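Local coordinates for protein aldehyde reductase YahK (Escherichia coli, PDB 1UUF) that reduces a wide range of aldehydes to their alcohols as a zinc-dependent dehydrogenase, with a strong preference for NADPH over NADH, at residues T182-L187 and H215-H220; R188-G193 and F258-N263; Y348-R353 and Y358-D363. All blocks are in the same frame, centred on the assembly; numbering follows the deposited sequence.

In the fold
Interactions 1 and 2 are neighbours, their centres about 7 Å apart, and both draw on helix 176-189: the first packs its last turns against the end of helix 205-216, the second sets the residues just after it against strand 258-263 of the parallel sheet. Interaction 3 has its centre about 23 Å and 27 Å from theirs, in the beta-alpha-beta unit that runs from strand 336-339 through helix 344-352 to strand 359-363. The touching residues of interaction 1 are all buried and apolar where they meet. Interaction 2 is a partly buried aromatic pair, with Trp190 partly exposed. Interaction 3 is mixed, joining a buried methionine-phenylalanine contact to a partly exposed arginine whose guanidinium meets the same phenyl ring.

Interaction 1 of 3, residues T182-L187 and H215-H220; sequences TTYSPL and HAMGAH
Met217 turns its CG anti to the carbonyl carbon (chi1 -72°) and then runs extended (chi3 -164°), which carries its methyl CE across to Tyr184 and Leu187 on the neighbouring helix. The phenol ring of Tyr184 is brought to meet it because CG stands anti to the backbone N (chi1 -177°). CE approaches the ring obliquely beside the CD1-CE1 bond, 3.4 Å from Tyr184 CD1 and 3.6 Å from Tyr184 CE1. The same methyl also rests 3.6 Å from Leu187 CB, with Met217 SD 3.7 Å from that carbon, while Leu187 CD1 lies a little farther from CE. One flexible thioether end thus sits between the tyrosine ring and the leucine CB. The hydroxyl of Tyr184 is engaged beyond this patch, hydrogen-bonded to Glu322 and to Arg188 NE, and these bonds probably help fix the ring's position. Leu213, one turn earlier in the chain, also touches both Tyr184 and Leu187. Met217 sits at the end of helix 205-216, where Gly218 takes positive phi in a Schellman motif before strand 220-225. Helix 176-189 here packs against the C-terminal end of the helix in the first beta-alpha-beta crossover (197-201, 205-216, 220-225) of the Rossmann-type domain.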
# COMPACT_ATOMS: atom_id res chain seq x y z
N THR A 182 -4.62 13.23 12.63
CA THR A 182 -5.01 12.21 11.66
C THR A 182 -4.42 12.50 10.28
O THR A 182 -4.11 11.58 9.52
CB THR A 182 -6.54 12.09 11.57
OG1 THR A 182 -7.03 11.57 12.81
CG2 THR A 182 -6.96 11.17 10.43
N THR A 183 -4.27 13.78 9.95
CA THR A 183 -3.70 14.14 8.65
C THR A 183 -2.20 14.43 8.77
O THR A 183 -1.43 14.13 7.86
CB THR A 183 -4.43 15.36 8.02
OG1 THR A 183 -4.40 16.48 8.92
CG2 THR A 183 -5.88 15.00 7.73
N TYR A 184 -1.80 15.00 9.90
CA TYR A 184 -0.39 15.32 10.13
C TYR A 184 0.47 14.06 10.12
O TYR A 184 1.52 14.02 9.49
CB TYR A 184 -0.21 16.01 11.48
CG TYR A 184 1.20 16.45 11.78
CD1 TYR A 184 1.68 17.69 11.36
CD2 TYR A 184 2.06 15.62 12.51
CE1 TYR A 184 2.98 18.10 11.65
CE2 TYR A 184 3.36 16.03 12.81
CZ TYR A 184 3.81 17.27 12.38
OH TYR A 184 5.09 17.67 12.67
N SER A 185 0.01 13.02 10.82
CA SER A 185 0.78 11.78 10.91
C SER A 185 1.15 11.16 9.56
O SER A 185 2.33 10.86 9.31
CB SER A 185 0.03 10.76 11.76
OG SER A 185 0.86 9.63 12.00
N PRO A 186 0.16 10.93 8.68
CA PRO A 186 0.51 10.33 7.38
C PRO A 186 1.32 11.27 6.50
O PRO A 186 2.16 10.83 5.72
CB PRO A 186 -0.85 9.98 6.78
CG PRO A 186 -1.77 11.01 7.39
CD PRO A 186 -1.30 11.06 8.83
N LEU A 187 1.09 12.58 6.62
CA LEU A 187 1.86 13.53 5.83
C LEU A 187 3.33 13.41 6.21
O LEU A 187 4.21 13.45 5.35
CB LEU A 187 1.36 14.96 6.06
CG LEU A 187 0.02 15.30 5.41
CD1 LEU A 187 -0.45 16.66 5.91
CD2 LEU A 187 0.17 15.28 3.89
N HIS A 215 0.46 22.26 3.19
CA HIS A 215 0.96 23.54 2.72
C HIS A 215 2.06 24.05 3.65
O HIS A 215 3.11 24.51 3.19
CB HIS A 215 -0.17 24.57 2.66
CG HIS A 215 0.29 25.96 2.35
ND1 HIS A 215 0.88 26.30 1.16
CD2 HIS A 215 0.26 27.09 3.09
CE1 HIS A 215 1.21 27.58 1.18
NE2 HIS A 215 0.84 28.08 2.34
N ALA A 216 1.81 23.97 4.95
CA ALA A 216 2.77 24.43 5.94
C ALA A 216 4.06 23.62 5.91
O ALA A 216 5.13 24.13 6.24
CB ALA A 216 2.15 24.37 7.33
N MET A 217 3.96 22.35 5.51
CA MET A 217 5.13 21.48 5.43
C MET A 217 5.96 21.80 4.20
O MET A 217 7.06 21.27 4.03
CB MET A 217 4.69 20.02 5.39
CG MET A 217 4.17 19.52 6.72
SD MET A 217 3.65 17.81 6.62
CE MET A 217 2.69 17.67 8.08
N GLY A 218 5.43 22.65 3.32
CA GLY A 218 6.17 23.04 2.14
C GLY A 218 5.95 22.24 0.87
O GLY A 218 6.66 22.44 -0.11
N ALA A 219 4.97 21.34 0.86
CA ALA A 219 4.70 20.55 -0.33
C ALA A 219 3.88 21.35 -1.33
O ALA A 219 3.29 22.38 -0.99
CB ALA A 219 3.96 19.27 0.04
N HIS A 220 3.87 20.90 -2.58
CA HIS A 220 3.05 21.53 -3.60
C HIS A 220 1.75 20.76 -3.41
O HIS A 220 1.70 19.55 -3.63
CB HIS A 220 3.62 21.28 -5.00
CG HIS A 220 2.79 21.87 -6.09
ND1 HIS A 220 1.65 21.27 -6.58
CD2 HIS A 220 2.92 23.03 -6.78
CE1 HIS A 220 1.11 22.03 -7.52
NE2 HIS A 220 1.86 23.11 -7.66

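Interaction 2 of 3, residues R188-G193 and F258-N263; sequences RHWQAG and FDFILN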
# COMPACT_ATOMS: atom_id res chain seq x y z
N ARG A 188 3.59 13.25 7.50
CA ARG A 188 4.96 13.09 7.97
C ARG A 188 5.50 11.71 7.62
O ARG A 188 6.63 11.57 7.16
CB ARG A 188 5.05 13.28 9.49
CG ARG A 188 4.91 14.72 9.97
CD ARG A 188 5.96 15.63 9.34
NE ARG A 188 6.03 16.93 10.01
CZ ARG A 188 6.67 17.99 9.52
NH1 ARG A 188 7.29 17.92 8.35
NH2 ARG A 188 6.69 19.12 10.20
N HIS A 189 4.69 10.67 7.81
CA HIS A 189 5.14 9.31 7.52
C HIS A 189 5.54 9.13 6.06
O HIS A 189 6.54 8.47 5.77
CB HIS A 189 4.06 8.29 7.88
CG HIS A 189 4.57 6.88 7.94
ND1 HIS A 189 4.14 5.89 7.08
CD2 HIS A 189 5.49 6.31 8.75
CE1 HIS A 189 4.76 4.77 7.37
NE2 HIS A 189 5.59 4.99 8.37
N TRP A 190 4.78 9.72 5.15
CA TRP A 190 5.11 9.60 3.73
C TRP A 190 5.92 10.80 3.24
O TRP A 190 5.97 11.11 2.05
CB TRP A 190 3.84 9.36 2.91
CG TRP A 190 3.45 7.90 2.93
CD1 TRP A 190 3.96 6.91 2.13
CD2 TRP A 190 2.53 7.26 3.83
NE1 TRP A 190 3.42 5.69 2.49
CE2 TRP A 190 2.55 5.87 3.53
CE3 TRP A 190 1.71 7.71 4.87
CZ2 TRP A 190 1.76 4.95 4.22
CZ3 TRP A 190 0.93 6.79 5.56
CH2 TRP A 190 0.96 5.42 5.23
N GLN A 191 6.56 11.45 4.20
CA GLN A 191 7.47 12.57 3.98
C GLN A 191 7.05 13.72 3.09
O GLN A 191 7.79 14.11 2.18
CB GLN A 191 8.80 12.00 3.49
CG GLN A 191 9.18 10.70 4.19
CD GLN A 191 10.53 10.15 3.77
OE1 GLN A 191 10.84 8.98 4.00
NE2 GLN A 191 11.36 11.01 3.18
N ALA A 192 5.88 14.29 3.35
CA ALA A 192 5.41 15.42 2.57
C ALA A 192 6.33 16.59 2.89
O ALA A 192 6.71 16.78 4.04
CB ALA A 192 3.98 15.78 2.95
N GLY A 193 6.70 17.37 1.88
CA GLY A 193 7.58 18.51 2.12
C GLY A 193 8.03 19.16 0.83
O GLY A 193 7.51 18.82 -0.23
N PHE A 258 1.86 12.43 -8.67
CA PHE A 258 1.87 12.58 -7.21
C PHE A 258 2.80 11.66 -6.45
O PHE A 258 2.88 10.47 -6.72
CB PHE A 258 0.47 12.41 -6.64
CG PHE A 258 -0.44 13.57 -6.90
CD1 PHE A 258 -1.21 13.62 -8.06
CD2 PHE A 258 -0.52 14.62 -5.99
CE1 PHE A 258 -2.05 14.70 -8.31
CE2 PHE A 258 -1.35 15.71 -6.23
CZ PHE A 258 -2.12 15.75 -7.39
N ASP A 259 3.50 12.23 -5.48
CA ASP A 259 4.40 11.46 -4.64
C ASP A 259 3.54 10.78 -3.58
O ASP A 259 3.77 9.63 -3.21
CB ASP A 259 5.40 12.38 -3.94
CG ASP A 259 6.41 12.96 -4.90
OD1 ASP A 259 7.33 12.23 -5.31
OD2 ASP A 259 6.28 14.16 -5.24
N PHE A 260 2.53 11.52 -3.12
CA PHE A 260 1.65 11.02 -2.08
C PHE A 260 0.27 11.66 -2.18
O PHE A 260 0.13 12.83 -2.52
CB PHE A 260 2.28 11.36 -0.72
CG PHE A 260 1.43 11.00 0.46
CD1 PHE A 260 1.10 9.68 0.71
CD2 PHE A 260 0.99 11.99 1.33
CE1 PHE A 260 0.32 9.34 1.82
CE2 PHE A 260 0.21 11.67 2.44
CZ PHE A 260 -0.12 10.34 2.69
N ILE A 261 -0.76 10.87 -1.91
CA ILE A 261 -2.12 11.37 -1.93
C ILE A 261 -2.80 10.99 -0.63
O ILE A 261 -2.87 9.81 -0.28
CB ILE A 261 -2.94 10.81 -3.11
CG1 ILE A 261 -2.40 11.36 -4.43
CG2 ILE A 261 -4.41 11.21 -2.96
CD1 ILE A 261 -3.13 10.84 -5.65
N LEU A 262 -3.30 11.99 0.08
CA LEU A 262 -4.00 11.76 1.34
C LEU A 262 -5.50 11.85 1.05
O LEU A 262 -6.01 12.92 0.75
CB LEU A 262 -3.60 12.84 2.36
CG LEU A 262 -4.24 12.73 3.74
CD1 LEU A 262 -3.80 11.44 4.41
CD2 LEU A 262 -3.85 13.94 4.57
N ASN A 263 -6.20 10.72 1.13
CA ASN A 263 -7.63 10.71 0.86
C ASN A 263 -8.41 10.74 2.17
O ASN A 263 -8.36 9.79 2.95
CB ASN A 263 -7.98 9.46 0.04
CG ASN A 263 -9.36 9.53 -0.58
OD1 ASN A 263 -9.58 9.07 -1.71
ND2 ASN A 263 -10.30 10.11 0.14
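The phenyl ring of Phe260 carries Trp190 CB over one face and the backbone N of Leu262 over the opposite face, each displaced toward the rim. The indole of Trp190 has the ring of His189 on one side of its plane, and on the other Phe260 CE1 lies above the plane, displaced toward the rim; Trp190 CE3 in turn lies at the edge of the His189 ring, in its plane. The methylene Trp190 CB stands 3.7 Å from the Phe260 ring centroid and 18° off its normal, a CH-pi contact over the face; its closest approach is 3.5 Å to Phe260 CD1. From there the indole leads off beyond the phenyl. Its five-membered ring is almost parallel to the phenyl, the planes 8° apart, but displaced, with centroids at 4.9 Å, so that little of one ring lies over the other. Phe260 belongs to strand 258-263, an inner strand of the parallel sheet in the Rossmann-type domain, while Trp190 is the first residue to leave helix 176-189, which a Schellman motif ends at Gln191. Phe260 points toward the helix end with CG anti to its backbone N (chi1 176°) and touches Leu187 and Val198. Thr283 and Thr285 of strand 282-286 also touch Trp190, and Arg306 of the second subunit packs on it. Phe260 CE1 lies 3.6 Å from both Trp190 CG and Trp190 CD2, and Phe260 CZ is 3.9 Å from Trp190 CE3.

Interaction 3 of 3, residues Y348-R353 and Y358-D363; sequences YERMLR and YRFVID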
# COMPACT_ATOMS: atom_id res chain seq x y z
N TYR A 348 -24.50 17.64 14.13
CA TYR A 348 -24.32 16.39 13.41
C TYR A 348 -25.02 16.44 12.06
O TYR A 348 -24.44 16.08 11.04
CB TYR A 348 -24.87 15.20 14.21
CG TYR A 348 -24.06 14.81 15.43
CD1 TYR A 348 -22.70 15.09 15.52
CD2 TYR A 348 -24.66 14.10 16.48
CE1 TYR A 348 -21.95 14.68 16.63
CE2 TYR A 348 -23.92 13.69 17.58
CZ TYR A 348 -22.56 13.98 17.65
OH TYR A 348 -21.84 13.56 18.75
N GLU A 349 -26.26 16.91 12.06
CA GLU A 349 -27.05 17.01 10.84
C GLU A 349 -26.31 17.80 9.77
O GLU A 349 -26.22 17.38 8.62
CB GLU A 349 -28.40 17.66 11.13
CG GLU A 349 -29.17 17.02 12.28
CD GLU A 349 -29.52 15.56 12.03
OE1 GLU A 349 -30.06 14.92 12.95
OE2 GLU A 349 -29.27 15.07 10.91
N ARG A 350 -25.77 18.95 10.17
CA ARG A 350 -25.03 19.80 9.23
C ARG A 350 -23.74 19.13 8.76
O ARG A 350 -23.36 19.26 7.60
CB ARG A 350 -24.73 21.15 9.89
CG ARG A 350 -25.97 22.01 10.12
CD ARG A 350 -25.62 23.33 10.79
NE ARG A 350 -24.60 24.07 10.04
CZ ARG A 350 -23.99 25.16 10.49
NH1 ARG A 350 -24.30 25.65 11.69
NH2 ARG A 350 -23.05 25.74 9.76
N MET A 351 -23.08 18.42 9.67
CA MET A 351 -21.83 17.74 9.32
C MET A 351 -22.06 16.73 8.20
O MET A 351 -21.22 16.58 7.31
CB MET A 351 -21.27 17.02 10.55
CG MET A 351 -20.73 17.95 11.61
SD MET A 351 -20.28 17.07 13.11
CE MET A 351 -18.94 16.03 12.49
N LEU A 352 -23.19 16.04 8.26
CA LEU A 352 -23.53 15.04 7.25
C LEU A 352 -23.74 15.66 5.88
O LEU A 352 -23.65 14.97 4.86
CB LEU A 352 -24.78 14.27 7.69
CG LEU A 352 -24.61 13.38 8.92
CD1 LEU A 352 -25.95 12.78 9.32
CD2 LEU A 352 -23.59 12.29 8.63
N ARG A 353 -24.03 16.95 5.86
CA ARG A 353 -24.25 17.66 4.60
C ARG A 353 -23.02 18.47 4.24
O ARG A 353 -23.00 19.15 3.21
CB ARG A 353 -25.46 18.60 4.73
CG ARG A 353 -26.74 17.93 5.19
CD ARG A 353 -27.86 18.94 5.28
NE ARG A 353 -27.47 20.10 6.07
CZ ARG A 353 -28.26 21.15 6.31
NH1 ARG A 353 -27.82 22.16 7.05
NH2 ARG A 353 -29.49 21.18 5.83
N TYR A 358 -14.72 24.70 9.20
CA TYR A 358 -14.90 23.34 8.70
C TYR A 358 -15.02 22.36 9.85
O TYR A 358 -15.05 21.15 9.64
CB TYR A 358 -13.71 22.93 7.84
CG TYR A 358 -13.64 23.69 6.54
CD1 TYR A 358 -13.07 24.96 6.48
CD2 TYR A 358 -14.21 23.16 5.39
CE1 TYR A 358 -13.08 25.69 5.30
CE2 TYR A 358 -14.22 23.87 4.21
CZ TYR A 358 -13.66 25.13 4.16
OH TYR A 358 -13.70 25.85 2.99
N ARG A 359 -15.10 22.89 11.06
CA ARG A 359 -15.19 22.05 12.24
C ARG A 359 -16.02 22.71 13.33
O ARG A 359 -15.84 23.89 13.63
CB ARG A 359 -13.77 21.81 12.79
CG ARG A 359 -13.29 20.36 12.73
CD ARG A 359 -13.99 19.51 13.78
NE ARG A 359 -13.36 18.19 13.93
CZ ARG A 359 -13.44 17.22 13.03
NH1 ARG A 359 -14.12 17.40 11.90
NH2 ARG A 359 -12.85 16.06 13.26
N PHE A 360 -16.95 21.96 13.90
CA PHE A 360 -17.76 22.49 14.98
C PHE A 360 -16.95 22.29 16.26
O PHE A 360 -16.28 21.27 16.42
CB PHE A 360 -19.09 21.74 15.12
CG PHE A 360 -20.10 22.10 14.08
CD1 PHE A 360 -20.47 21.18 13.11
CD2 PHE A 360 -20.70 23.35 14.08
CE1 PHE A 360 -21.42 21.50 12.14
CE2 PHE A 360 -21.65 23.68 13.12
CZ PHE A 360 -22.01 22.76 12.15
N VAL A 361 -17.01 23.27 17.15
CA VAL A 361 -16.32 23.18 18.43
C VAL A 361 -17.28 23.61 19.53
O VAL A 361 -17.84 24.71 19.48
CB VAL A 361 -15.04 24.05 18.48
CG1 VAL A 361 -14.45 24.04 19.88
CG2 VAL A 361 -14.02 23.51 17.50
N ILE A 362 -17.47 22.74 20.50
CA ILE A 362 -18.36 23.00 21.62
C ILE A 362 -17.72 23.92 22.66
O ILE A 362 -16.56 23.76 23.03
CB ILE A 362 -18.75 21.69 22.33
CG1 ILE A 362 -19.47 20.77 21.35
CG2 ILE A 362 -19.62 21.99 23.55
CD1 ILE A 362 -19.44 19.31 21.76
N ASP A 363 -18.49 24.90 23.12
CA ASP A 363 -18.05 25.83 24.16
C ASP A 363 -18.53 25.11 25.41
O ASP A 363 -19.69 25.25 25.80
CB ASP A 363 -18.79 27.16 24.01
CG ASP A 363 -18.27 28.22 24.95
OD1 ASP A 363 -17.66 27.88 25.99
OD2 ASP A 363 -18.48 29.42 24.66
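Phe360 points its ring from strand 359-363 at Arg350 and Met351 of helix 344-352, packing the helix against the second strand of the beta-alpha-beta unit that begins with strand 336-339. The buried side belongs to Met351. Its CG lies at the edge of the phenyl ring, near the ring plane, 3.6 Å from Phe360 CD1. With CG anti to the carbonyl carbon (chi1 -70°) and an extended second torsion, Met351 SD comes beside the ring rim, 5.4 Å from the Phe360 centroid and 76° off the normal, an edge-on Met-aromatic contact. This side lies near the catalytic zinc site: the side chain of Met351 is about 6 Å from that of Cys60, a ligand of that zinc, and touches Val59 and His61.

The other side, at Arg350, is partly exposed, though the approach is just as close. Here the rim of the phenyl ring abuts the flat guanidinium, Phe360 CZ standing over its centre 3.5 Å from Arg350 CZ, with the two planes 87° apart. This is an edge-to-face arrangement in which the cation offers its face and the ring its edge. Salt bridges from NH1 to Glu337 and from NE to Asp355 hold the guanidinium and probably balance its charge. Were Arg350 an alanine, Glu337 and Asp355 would probably lose this cationic partner, and the CZ-CE2 edge of the Phe360 ring the guanidinium that packs against it. Farther back along the arginine, the methylene also takes part, Arg350 CB lying 3.9 Å from Phe360 CZ.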